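Local atomic coordinates of Exo-alpha-sialidase (Clostridium perfringens, PDB entry 2VO8), a protein that probably removes terminal sialic acids from glycans as a family 33 glycoside hydrolase, its cohesin module probably docking partner proteins into toxin complexes. Residues N11-V16 / D93-K98; Y46-N51 / V99-K104; A52-L57 / E108-G113; N58-F63 / L67-K72; T116-V119 / N125-D128. All blocks are in the same frame, centred on the assembly; numbering follows the deposited sequence.

Contact 1: N11-V16 / D93-K98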
# COMPACT_ATOMS: atom_id res chain seq x y z
N ASN A 11 -4.15 -11.35 -4.19
CA ASN A 11 -4.77 -10.23 -3.49
C ASN A 11 -3.78 -9.16 -3.02
O ASN A 11 -2.72 -9.50 -2.48
CB ASN A 11 -5.48 -10.73 -2.26
CG ASN A 11 -6.56 -11.79 -2.59
OD1 ASN A 11 -6.69 -12.80 -1.88
ND2 ASN A 11 -7.31 -11.55 -3.63
N SER A 12 -4.18 -7.91 -3.14
CA SER A 12 -3.46 -6.82 -2.40
C SER A 12 -3.90 -6.86 -0.94
O SER A 12 -5.00 -7.32 -0.64
CB SER A 12 -3.71 -5.45 -3.03
OG SER A 12 -5.07 -5.05 -2.99
N THR A 13 -3.07 -6.36 -0.03
CA THR A 13 -3.37 -6.28 1.38
C THR A 13 -3.08 -4.88 1.86
O THR A 13 -2.16 -4.25 1.36
CB THR A 13 -2.56 -7.28 2.23
OG1 THR A 13 -1.14 -7.02 2.09
CG2 THR A 13 -2.88 -8.74 1.82
N ILE A 14 -3.93 -4.39 2.75
CA ILE A 14 -3.63 -3.16 3.51
C ILE A 14 -3.99 -3.41 4.97
O ILE A 14 -5.11 -3.82 5.26
CB ILE A 14 -4.30 -1.90 2.88
CG1 ILE A 14 -4.17 -0.67 3.81
CG2 ILE A 14 -5.75 -2.12 2.46
CD1 ILE A 14 -4.49 0.68 3.04
N LYS A 15 -3.04 -3.18 5.86
CA LYS A 15 -3.18 -3.43 7.30
C LYS A 15 -2.94 -2.11 8.00
O LYS A 15 -1.94 -1.43 7.74
CB LYS A 15 -2.26 -4.50 7.83
CG LYS A 15 -2.63 -5.91 7.38
CD LYS A 15 -1.80 -7.01 8.09
CE LYS A 15 -0.35 -6.99 7.71
NZ LYS A 15 -0.11 -7.40 6.30
N VAL A 16 -3.91 -1.71 8.80
CA VAL A 16 -3.83 -0.45 9.52
C VAL A 16 -4.73 -0.56 10.74
O VAL A 16 -5.77 -1.30 10.76
CB VAL A 16 -4.22 0.74 8.58
CG1 VAL A 16 -5.53 0.53 8.01
CG2 VAL A 16 -4.18 2.16 9.32
N ASP A 93 3.07 -13.99 0.34
CA ASP A 93 2.22 -13.33 1.38
C ASP A 93 2.96 -12.18 2.08
O ASP A 93 2.64 -11.82 3.23
CB ASP A 93 1.76 -14.37 2.40
CG ASP A 93 0.55 -15.21 1.90
OD1 ASP A 93 0.22 -15.25 0.70
OD2 ASP A 93 -0.08 -15.84 2.74
N SER A 94 3.94 -11.62 1.39
CA SER A 94 4.82 -10.62 2.00
C SER A 94 4.17 -9.22 2.13
O SER A 94 3.37 -8.82 1.33
CB SER A 94 6.21 -10.48 1.32
OG SER A 94 6.30 -10.99 -0.00
N ASP A 95 4.60 -8.51 3.16
CA ASP A 95 4.36 -7.09 3.30
C ASP A 95 5.49 -6.35 2.56
O ASP A 95 6.68 -6.75 2.61
CB ASP A 95 4.27 -6.73 4.79
CG ASP A 95 3.02 -7.33 5.46
OD1 ASP A 95 2.16 -7.84 4.74
OD2 ASP A 95 2.90 -7.29 6.68
N LEU A 96 5.09 -5.31 1.82
CA LEU A 96 5.97 -4.66 0.85
C LEU A 96 6.28 -3.17 1.14
O LEU A 96 7.39 -2.71 0.90
CB LEU A 96 5.37 -4.78 -0.54
CG LEU A 96 5.23 -6.19 -1.12
CD1 LEU A 96 4.66 -6.14 -2.51
CD2 LEU A 96 6.63 -6.88 -1.16
N VAL A 97 5.30 -2.43 1.67
CA VAL A 97 5.43 -0.97 1.77
C VAL A 97 4.83 -0.48 3.10
O VAL A 97 3.81 -1.02 3.55
CB VAL A 97 4.70 -0.26 0.63
CG1 VAL A 97 4.87 1.35 0.80
CG2 VAL A 97 5.12 -0.77 -0.72
N LYS A 98 5.50 0.49 3.72
CA LYS A 98 5.00 1.20 4.92
C LYS A 98 4.63 2.60 4.46
O LYS A 98 5.48 3.33 3.96
CB LYS A 98 6.11 1.34 5.96
CG LYS A 98 6.69 0.06 6.51
CD LYS A 98 7.64 0.34 7.69
CE LYS A 98 9.13 0.06 7.43
NZ LYS A 98 9.73 -0.30 8.77
O HOH W 1 0.46 -9.04 3.01
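K15 and D95 form a salt bridge over the outer surface of the sheet. Strand 26-33 lies between their two strands and pairs with both. The bridge therefore reaches across one intervening strand. K15 NZ lies 2.8 Å from D95 OD1 and gives it a hydrogen bond. A second, weak bond runs from K15 NZ to D95 OD2 at 3.0 Å. The ammonium thus straddles the carboxylate. It meets OD1 on the syn side but 28° out of the carboxylate plane. The K15 chain is kinked at both chi3 (-67°) and chi4 (-69°), which brings the amine to the carboxylate. The two side chains run nearly perpendicular.

A water carries the second kind of link. It is 2.7 Å from T13 OG1 and 2.7 Å from D95 OD1. The bond to D95 fits donation by the water, although other acceptors compete for its protons.

Apolar contact adds little, apart from D95 packing on I29 of the strand between. D95 OD1 has both the amine and the water as partners, which limits the carboxylate's rotation. The nearby lysine should favour the ionised form of D95. Because K15 is exposed, solvent should weaken the pull between the charges.

Contact 2: Y46-N51 / V99-K104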
# COMPACT_ATOMS: atom_id res chain seq x y z
N TYR A 46 1.12 -0.07 -6.64
CA TYR A 46 -0.16 0.40 -6.11
C TYR A 46 -0.49 1.80 -6.62
O TYR A 46 0.40 2.55 -7.03
CB TYR A 46 -0.14 0.38 -4.58
CG TYR A 46 0.29 -0.94 -3.99
CD1 TYR A 46 -0.59 -2.01 -3.91
CD2 TYR A 46 1.58 -1.11 -3.50
CE1 TYR A 46 -0.20 -3.22 -3.37
CE2 TYR A 46 1.98 -2.32 -2.96
CZ TYR A 46 1.09 -3.37 -2.89
OH TYR A 46 1.48 -4.57 -2.35
N LEU A 47 -1.77 2.14 -6.60
CA LEU A 47 -2.18 3.52 -6.51
C LEU A 47 -2.91 3.58 -5.18
O LEU A 47 -3.95 2.94 -4.98
CB LEU A 47 -2.97 4.05 -7.72
CG LEU A 47 -3.17 5.58 -7.56
CD1 LEU A 47 -1.95 6.41 -7.93
CD2 LEU A 47 -4.44 6.08 -8.25
N PHE A 48 -2.27 4.29 -4.25
CA PHE A 48 -2.70 4.39 -2.86
C PHE A 48 -3.53 5.66 -2.72
O PHE A 48 -3.08 6.72 -3.11
CB PHE A 48 -1.51 4.48 -1.92
CG PHE A 48 -1.89 4.72 -0.47
CD1 PHE A 48 -2.32 3.68 0.35
CD2 PHE A 48 -1.85 6.00 0.07
CE1 PHE A 48 -2.67 3.90 1.67
CE2 PHE A 48 -2.17 6.21 1.37
CZ PHE A 48 -2.57 5.19 2.18
N GLU A 49 -4.73 5.55 -2.17
CA GLU A 49 -5.64 6.71 -2.10
C GLU A 49 -6.02 6.98 -0.66
O GLU A 49 -6.19 6.07 0.16
CB GLU A 49 -6.85 6.51 -3.01
CG GLU A 49 -6.43 6.49 -4.48
CD GLU A 49 -7.55 6.86 -5.41
OE1 GLU A 49 -8.36 7.76 -5.06
OE2 GLU A 49 -7.59 6.30 -6.53
N TYR A 50 -6.11 8.27 -0.36
CA TYR A 50 -6.45 8.72 0.97
C TYR A 50 -7.00 10.16 0.87
O TYR A 50 -6.84 10.83 -0.15
CB TYR A 50 -5.22 8.70 1.85
CG TYR A 50 -4.25 9.83 1.60
CD1 TYR A 50 -4.26 10.99 2.40
CD2 TYR A 50 -3.29 9.74 0.57
CE1 TYR A 50 -3.32 12.01 2.18
CE2 TYR A 50 -2.39 10.76 0.34
CZ TYR A 50 -2.40 11.91 1.15
OH TYR A 50 -1.51 12.93 0.87
N ASN A 51 -7.65 10.57 1.94
CA ASN A 51 -8.30 11.87 1.96
C ASN A 51 -7.25 12.89 2.40
O ASN A 51 -6.90 12.94 3.58
CB ASN A 51 -9.52 11.84 2.88
CG ASN A 51 -10.15 13.21 3.09
OD1 ASN A 51 -9.72 14.23 2.48
ND2 ASN A 51 -11.20 13.23 3.91
N VAL A 99 3.36 3.00 4.64
CA VAL A 99 2.93 4.37 4.34
C VAL A 99 2.66 5.08 5.67
O VAL A 99 1.81 4.67 6.44
CB VAL A 99 1.66 4.43 3.42
CG1 VAL A 99 1.27 5.89 3.09
CG2 VAL A 99 1.84 3.65 2.17
N ASN A 100 3.45 6.11 5.98
CA ASN A 100 3.39 6.76 7.29
C ASN A 100 2.58 8.06 7.10
O ASN A 100 2.88 8.85 6.21
CB ASN A 100 4.79 7.06 7.82
CG ASN A 100 4.76 7.44 9.26
OD1 ASN A 100 4.35 8.59 9.60
ND2 ASN A 100 5.14 6.51 10.14
N LEU A 101 1.52 8.18 7.89
CA LEU A 101 0.52 9.27 7.81
C LEU A 101 0.27 9.85 9.18
O LEU A 101 0.36 9.17 10.14
CB LEU A 101 -0.81 8.74 7.25
CG LEU A 101 -0.70 8.23 5.81
CD1 LEU A 101 -1.33 6.82 5.67
CD2 LEU A 101 -1.27 9.15 4.80
N THR A 102 -0.07 11.13 9.26
CA THR A 102 -0.54 11.76 10.51
C THR A 102 -1.90 12.41 10.25
O THR A 102 -2.03 13.25 9.33
CB THR A 102 0.43 12.81 11.03
OG1 THR A 102 1.74 12.23 11.22
CG2 THR A 102 -0.08 13.47 12.35
N PRO A 103 -2.92 12.02 11.01
CA PRO A 103 -4.24 12.68 10.78
C PRO A 103 -4.19 14.13 11.23
O PRO A 103 -3.44 14.45 12.14
CB PRO A 103 -5.22 11.87 11.64
CG PRO A 103 -4.42 10.60 12.10
CD PRO A 103 -2.99 11.00 12.07
N LYS A 104 -4.94 15.00 10.56
CA LYS A 104 -5.00 16.40 11.04
C LYS A 104 -6.41 16.90 11.29
O LYS A 104 -6.58 18.09 11.66
CB LYS A 104 -4.25 17.31 10.09
CG LYS A 104 -4.79 17.39 8.67
CD LYS A 104 -3.92 18.32 7.89
CE LYS A 104 -4.34 18.57 6.46
NZ LYS A 104 -5.46 19.58 6.29
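Y50 OH is hydrogen-bonded to E73 OE2, while the ring of the same tyrosine carries L101 on one face. The bond lies outside the two segments. It fixes the far end of a side chain whose middle is used for apolar packing. L101 CD2 sits 4.2 Å above the Y50 ring plane, displaced toward the rim. Its closest ring atom is Y50 CD1, at 4.3 Å.

F48 is the second aromatic group. Its CG is anti to the backbone N (chi1 174°), and the ring extends toward strand 99-103. V99 comes from the opposite direction and lays CG1 over one face of this ring. The methyl is 4.3 Å from the F48 centroid and 28° off the ring normal, a CH-pi contact. The closest atoms are F48 CE2 and V99 CG1, 3.9 Å apart. L101 divides its two methyls between the aromatics. While CD2 lies over the rim of the Y50 ring, its CD1 approaches F48 CZ obliquely at 4.0 Å.

Strands 46-49 and 99-103 lie in the two facing layers of the cohesin beta sandwich, so these side chains meet in its interior. L57 touches both Y50 and V99, and L112 packs on Y50 from a neighbouring strand.

All four touching residues are buried, and their mutual contacts are apolar. The layers are held together here by dispersion and by the exclusion of water. The tyrosine hydroxyl, at the far end of the Y50 ring, has the E73 carboxylate as partner.

Contact 3: A52-L57 / E108-G113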
# COMPACT_ATOMS: atom_id res chain seq x y z
N ALA A 52 -6.78 13.66 1.42
CA ALA A 52 -5.69 14.63 1.61
C ALA A 52 -6.12 15.77 2.56
O ALA A 52 -5.26 16.48 3.12
CB ALA A 52 -5.23 15.19 0.25
N GLU A 53 -7.42 15.93 2.80
CA GLU A 53 -7.87 16.92 3.81
C GLU A 53 -7.68 16.42 5.25
O GLU A 53 -7.46 17.20 6.19
CB GLU A 53 -9.36 17.29 3.61
CG GLU A 53 -9.66 17.90 2.27
CD GLU A 53 -11.09 18.41 2.18
OE1 GLU A 53 -11.97 17.88 2.87
OE2 GLU A 53 -11.31 19.37 1.40
N ALA A 54 -7.74 15.10 5.42
CA ALA A 54 -7.73 14.51 6.74
C ALA A 54 -6.36 14.04 7.24
O ALA A 54 -6.19 13.89 8.44
CB ALA A 54 -8.72 13.39 6.82
N PHE A 55 -5.44 13.75 6.32
CA PHE A 55 -4.10 13.22 6.57
C PHE A 55 -3.00 14.01 5.91
O PHE A 55 -3.17 14.50 4.85
CB PHE A 55 -3.95 11.76 6.12
CG PHE A 55 -5.00 10.85 6.62
CD1 PHE A 55 -4.85 10.20 7.78
CD2 PHE A 55 -6.15 10.62 5.89
CE1 PHE A 55 -5.79 9.37 8.22
CE2 PHE A 55 -7.07 9.80 6.32
CZ PHE A 55 -6.91 9.18 7.50
N ILE A 56 -1.86 14.02 6.58
CA ILE A 56 -0.57 14.44 6.06
C ILE A 56 0.25 13.16 5.61
O ILE A 56 0.46 12.35 6.44
CB ILE A 56 0.21 15.17 7.22
CG1 ILE A 56 -0.57 16.38 7.74
CG2 ILE A 56 1.56 15.54 6.84
CD1 ILE A 56 -0.24 16.79 9.13
N LEU A 57 0.70 13.08 4.33
CA LEU A 57 1.60 12.00 3.93
C LEU A 57 3.03 12.29 4.37
O LEU A 57 3.65 13.24 3.91
CB LEU A 57 1.54 11.79 2.42
CG LEU A 57 2.44 10.69 1.85
CD1 LEU A 57 2.01 9.33 2.37
CD2 LEU A 57 2.42 10.71 0.33
N GLU A 108 -15.29 10.23 11.70
CA GLU A 108 -15.84 8.98 12.10
C GLU A 108 -15.37 7.86 11.16
O GLU A 108 -15.35 6.74 11.57
CB GLU A 108 -17.38 9.01 12.13
CG GLU A 108 -17.99 9.92 13.23
CD GLU A 108 -17.88 9.31 14.62
OE1 GLU A 108 -17.55 8.11 14.75
OE2 GLU A 108 -18.13 10.05 15.62
N LEU A 109 -15.06 8.20 9.92
CA LEU A 109 -14.73 7.17 8.94
C LEU A 109 -13.95 7.81 7.84
O LEU A 109 -14.44 8.74 7.17
CB LEU A 109 -15.99 6.43 8.42
CG LEU A 109 -15.83 5.24 7.43
CD1 LEU A 109 -17.15 4.45 7.37
CD2 LEU A 109 -15.44 5.72 6.04
N GLU A 110 -12.72 7.31 7.66
CA GLU A 110 -11.97 7.58 6.45
C GLU A 110 -11.46 6.27 5.81
O GLU A 110 -11.17 5.33 6.50
CB GLU A 110 -10.76 8.45 6.71
CG GLU A 110 -11.13 9.81 7.39
CD GLU A 110 -11.88 10.73 6.43
OE1 GLU A 110 -11.66 10.66 5.20
OE2 GLU A 110 -12.69 11.54 6.91
N VAL A 111 -11.34 6.28 4.50
CA VAL A 111 -10.93 5.07 3.75
C VAL A 111 -9.53 5.26 3.16
O VAL A 111 -9.29 6.20 2.40
CB VAL A 111 -11.94 4.73 2.66
CG1 VAL A 111 -11.49 3.50 1.84
CG2 VAL A 111 -13.37 4.55 3.31
N LEU A 112 -8.64 4.32 3.52
CA LEU A 112 -7.34 4.15 2.89
C LEU A 112 -7.48 2.99 1.88
O LEU A 112 -7.79 1.87 2.28
CB LEU A 112 -6.31 3.86 3.94
CG LEU A 112 -6.31 4.87 5.11
CD1 LEU A 112 -5.39 4.44 6.19
CD2 LEU A 112 -6.06 6.32 4.53
N GLY A 113 -7.34 3.32 0.60
CA GLY A 113 -7.63 2.42 -0.53
C GLY A 113 -6.47 2.13 -1.46
O GLY A 113 -5.57 2.93 -1.64
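A54 and E110 mark the closest approach of the two backbones, with CA atoms 8.1 Å apart. Residues 52-54 have helical backbone angles without helical hydrogen bonds, and the chain then straightens into a strand from F55. The other segment bends sharply at E108 and runs as a strand through to G113. The gap is too wide for strand pairing, and side chains fill it.

F55 does most of this. E110 CB lies at the edge of its ring, near the ring plane, 3.9 Å from F55 CE2. The same ring atom is 4.0 Å from L112 CD2, which arrives obliquely. The F55 and E110 side chains run antiparallel alongside one another, and the ring and carboxylate planes are 77° apart.

The strand that starts at F55 pairs with strand 95-103, while strand 109-113 belongs to the other face of the cohesin beta sandwich. The contact closes one end of the sandwich between the two. Y50 touches both F55 and L112, and I138 touches both F55 and E110.

The E110 chain bends at chi2 (-69°). Its aliphatic part stays beside F55 and its carboxylate turns to A54, where E110 CD is 4.1 Å from A54 CB. The oxygens have separate partners: OE2 is hydrogen-bonded to S107 OG and OE1 to N51 ND2. These two bonds fix the rotation of the carboxylate.

Contact 4: N58-F63 / L67-K72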
# COMPACT_ATOMS: atom_id res chain seq x y z
N ASN A 58 3.55 11.44 5.25
CA ASN A 58 4.88 11.67 5.85
C ASN A 58 6.01 11.06 5.08
O ASN A 58 6.92 11.78 4.65
CB ASN A 58 4.95 11.17 7.28
CG ASN A 58 3.98 11.87 8.18
OD1 ASN A 58 3.30 11.25 9.02
ND2 ASN A 58 3.88 13.18 7.99
N GLU A 59 6.00 9.74 4.92
CA GLU A 59 7.05 9.04 4.13
C GLU A 59 6.49 7.68 3.73
O GLU A 59 5.63 7.13 4.44
CB GLU A 59 8.33 8.80 4.90
CG GLU A 59 8.12 8.11 6.25
CD GLU A 59 9.39 7.50 6.88
OE1 GLU A 59 10.52 7.88 6.46
OE2 GLU A 59 9.24 6.68 7.83
N ILE A 60 6.98 7.18 2.61
CA ILE A 60 6.58 5.87 2.10
C ILE A 60 7.90 5.12 1.94
O ILE A 60 8.81 5.58 1.24
CB ILE A 60 5.85 5.99 0.78
CG1 ILE A 60 4.46 6.65 0.97
CG2 ILE A 60 5.62 4.62 0.12
CD1 ILE A 60 3.85 6.99 -0.31
N THR A 61 8.03 4.00 2.64
CA THR A 61 9.27 3.23 2.59
C THR A 61 9.06 1.74 2.39
O THR A 61 7.95 1.18 2.54
CB THR A 61 10.06 3.41 3.89
OG1 THR A 61 9.28 2.97 4.98
CG2 THR A 61 10.46 4.92 4.13
N SER A 62 10.14 1.07 2.04
CA SER A 62 10.06 -0.39 1.87
C SER A 62 9.87 -1.09 3.21
O SER A 62 10.35 -0.66 4.27
CB SER A 62 11.33 -0.89 1.16
OG SER A 62 12.42 -0.71 2.02
N PHE A 63 9.14 -2.21 3.17
CA PHE A 63 8.86 -2.95 4.38
C PHE A 63 10.12 -3.65 4.89
O PHE A 63 10.26 -3.90 6.09
CB PHE A 63 7.67 -3.91 4.18
CG PHE A 63 7.18 -4.53 5.45
CD1 PHE A 63 6.29 -3.85 6.28
CD2 PHE A 63 7.61 -5.81 5.83
CE1 PHE A 63 5.83 -4.45 7.47
CE2 PHE A 63 7.16 -6.39 6.99
CZ PHE A 63 6.27 -5.72 7.82
N LEU A 67 13.83 -4.93 -0.94
CA LEU A 67 13.00 -4.25 -1.92
C LEU A 67 13.42 -2.79 -1.95
O LEU A 67 14.04 -2.32 -1.02
CB LEU A 67 11.52 -4.30 -1.49
CG LEU A 67 10.93 -5.65 -1.05
CD1 LEU A 67 9.76 -5.44 -0.05
CD2 LEU A 67 10.49 -6.45 -2.24
N PHE A 68 13.09 -2.10 -3.03
CA PHE A 68 13.09 -0.63 -3.02
C PHE A 68 11.75 -0.06 -3.54
O PHE A 68 11.09 -0.62 -4.45
CB PHE A 68 14.32 -0.02 -3.73
CG PHE A 68 14.17 0.18 -5.22
CD1 PHE A 68 14.07 1.48 -5.75
CD2 PHE A 68 14.22 -0.91 -6.12
CE1 PHE A 68 13.99 1.71 -7.11
CE2 PHE A 68 14.11 -0.69 -7.50
CZ PHE A 68 14.00 0.62 -8.01
N VAL A 69 11.36 1.04 -2.92
CA VAL A 69 10.13 1.75 -3.20
C VAL A 69 10.43 3.14 -3.79
O VAL A 69 11.38 3.84 -3.36
CB VAL A 69 9.25 1.84 -1.91
CG1 VAL A 69 7.92 2.46 -2.20
CG2 VAL A 69 9.03 0.42 -1.30
N LYS A 70 9.68 3.48 -4.83
CA LYS A 70 9.60 4.82 -5.37
C LYS A 70 8.13 5.21 -5.37
O LYS A 70 7.26 4.37 -5.64
CB LYS A 70 10.13 4.86 -6.81
CG LYS A 70 11.67 4.62 -6.97
CD LYS A 70 12.51 5.72 -6.26
CE LYS A 70 14.02 5.43 -6.33
NZ LYS A 70 14.86 6.56 -5.78
N SER A 71 7.86 6.49 -5.11
CA SER A 71 6.49 6.96 -4.99
C SER A 71 6.36 8.41 -5.43
O SER A 71 7.29 9.20 -5.28
CB SER A 71 5.98 6.79 -3.57
OG SER A 71 6.58 7.72 -2.68
N LYS A 72 5.19 8.75 -5.97
CA LYS A 72 4.85 10.14 -6.34
C LYS A 72 3.38 10.38 -6.05
O LYS A 72 2.50 9.61 -6.48
CB LYS A 72 5.12 10.41 -7.83
CG LYS A 72 5.08 11.93 -8.23
CD LYS A 72 5.07 12.19 -9.78
CE LYS A 72 4.01 11.36 -10.54
NZ LYS A 72 3.65 11.80 -11.96
O HOH W 2 8.76 6.61 -1.54
O HOH W 3 14.82 -0.12 0.22
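This is a side-chain and water contact between I60, S62, V69 and S71 on two strands that run close together without pairing. Strand 58-62 bonds to strand 95-103, and strand 67-72 bonds to strand 78-85. Their axes come within 5.8 Å, with an angle of 155° between their directions. They are nearly antiparallel, but water and side chains stand between them.

V69 is central. Its CG1 is anti to the backbone N (chi1 -175°) and reaches I60 CG2 at 3.9 Å. The isoleucine lies crosswise to the valine. The other methyl, V69 CG2, presses on the backbone of S62, 3.4 Å from S62 CA. I60 also reaches along to S71, where I60 CD1 is 3.7 Å from S71 OG.

The two strands are edge strands of the two layers of the cohesin beta sandwich, joined by a short turn. The contact covers the gap between the layers along this border. Inward, I60 packs on V97 and I81, and V69 also touches I81.

Two waters take the place of direct bonds between the strands. One donates to I60 O at 3.0 Å and is hydrogen-bonded to S71 OG at 2.7 Å. The other donates to L67 O at 2.6 Å and to S62 OG. S62 OG is also hydrogen-bonded to N64 O in the turn. With chi1 at 68°, S62 OG lies between its backbone N and carbonyl carbon, and the hydroxyl serves the turn and the water together.

Contact 5: T116-V119 / N125-D128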
# COMPACT_ATOMS: atom_id res chain seq x y z
N THR A 116 -5.41 0.64 -7.65
CA THR A 116 -4.57 -0.09 -8.63
C THR A 116 -3.66 -0.97 -7.79
O THR A 116 -3.12 -0.53 -6.71
CB THR A 116 -3.78 0.88 -9.53
OG1 THR A 116 -4.68 1.64 -10.36
CG2 THR A 116 -2.70 0.16 -10.43
N ALA A 117 -3.51 -2.23 -8.22
CA ALA A 117 -2.64 -3.19 -7.53
C ALA A 117 -2.25 -4.25 -8.56
O ALA A 117 -3.11 -4.93 -9.09
CB ALA A 117 -3.33 -3.81 -6.36
N LEU A 118 -0.97 -4.28 -8.89
CA LEU A 118 -0.46 -5.08 -10.04
C LEU A 118 0.84 -5.69 -9.58
O LEU A 118 1.52 -5.11 -8.70
CB LEU A 118 -0.14 -4.19 -11.23
CG LEU A 118 -1.03 -3.12 -11.84
CD1 LEU A 118 -0.18 -2.22 -12.68
CD2 LEU A 118 -2.15 -3.75 -12.67
N VAL A 119 1.22 -6.82 -10.19
CA VAL A 119 2.56 -7.40 -10.00
C VAL A 119 3.22 -7.65 -11.36
O VAL A 119 2.55 -7.95 -12.35
CB VAL A 119 2.60 -8.71 -9.13
CG1 VAL A 119 2.24 -8.45 -7.64
CG2 VAL A 119 1.70 -9.80 -9.72
N ASN A 125 5.63 -10.09 -17.77
CA ASN A 125 4.36 -9.41 -17.97
C ASN A 125 3.84 -8.87 -16.65
O ASN A 125 4.21 -9.37 -15.58
CB ASN A 125 3.31 -10.34 -18.56
CG ASN A 125 3.76 -10.96 -19.89
OD1 ASN A 125 3.74 -12.20 -20.04
ND2 ASN A 125 4.15 -10.12 -20.84
N THR A 126 2.98 -7.87 -16.75
CA THR A 126 2.20 -7.40 -15.59
C THR A 126 0.89 -8.18 -15.45
O THR A 126 0.34 -8.68 -16.44
CB THR A 126 1.96 -5.89 -15.67
OG1 THR A 126 3.23 -5.24 -15.81
CG2 THR A 126 1.28 -5.38 -14.43
N HIS A 127 0.44 -8.30 -14.21
CA HIS A 127 -0.73 -9.09 -13.83
C HIS A 127 -1.52 -8.38 -12.72
O HIS A 127 -0.94 -7.77 -11.83
CB HIS A 127 -0.28 -10.42 -13.27
CG HIS A 127 0.42 -11.27 -14.27
ND1 HIS A 127 1.79 -11.25 -14.41
CD2 HIS A 127 -0.04 -12.17 -15.16
CE1 HIS A 127 2.13 -12.10 -15.37
NE2 HIS A 127 1.04 -12.69 -15.83
N ASP A 128 -2.84 -8.50 -12.77
CA ASP A 128 -3.68 -7.82 -11.77
C ASP A 128 -3.73 -8.52 -10.44
O ASP A 128 -3.70 -9.74 -10.34
CB ASP A 128 -5.11 -7.68 -12.27
CG ASP A 128 -5.24 -6.84 -13.49
OD1 ASP A 128 -4.37 -5.98 -13.77
OD2 ASP A 128 -6.30 -7.01 -14.14
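L118 lies beside D128 on one face of this strand pair, and V119 and H127 turn to the other. The L118 and D128 side chains point the same way. In L118 a chi1 of -49° puts CG anti to the carbonyl carbon and carries CD2 to within 3.3 Å of D128 OD1, so a methyl abuts a carboxylate oxygen. T126 turns its methyl, not its hydroxyl, to the leucine: T126 CG2 is anti to the backbone N and lies 3.7 Å from L118 CB.

Strands 107-121 and 126-139 form a beta hairpin, and these residues sit near its turn. V119 and H127 are its antiparallel hydrogen-bonded pair here. V119 N donates to H127 O at 2.9 Å, close to straight at 165°. H127 N returns the bond to V119 O at 2.8 Å, with a more bent angle of 142°. V119 O also receives the CA-H of T126, with a T126 CA to V119 O distance of 3.3 Å.

The side chains of V119 and H127 lie roughly square to each other. V119 CG2 is 4.1 Å from H127 CB. The imidazole points off from V119, with V119 O near the plane of the ring at its edge. V9 packs against both V119 and H127, while V119 continues inward to V41 and L129.

All five contacts belong to one cohesin beta sandwich, and the sialidase active site is not part of this module. Contacts 2 and 3 are the nearest pair, with centres about 6 Å apart, and join through K104 N to A54 O at 2.7 Å. Contact 1 meets contact 2 inside the sandwich, where I14 CD1 is 3.9 Å from F48 CE1. It meets contact 4 through the sheet, with K98 N 2.8 Å from T61 O. Contact 5 meets contact 2 at L47 N and T116 O, 3.0 Å apart. Contacts 3 and 5 lie on opposite sides of the chain's centre, about 25 Å apart between centres, although both use strand 107-121.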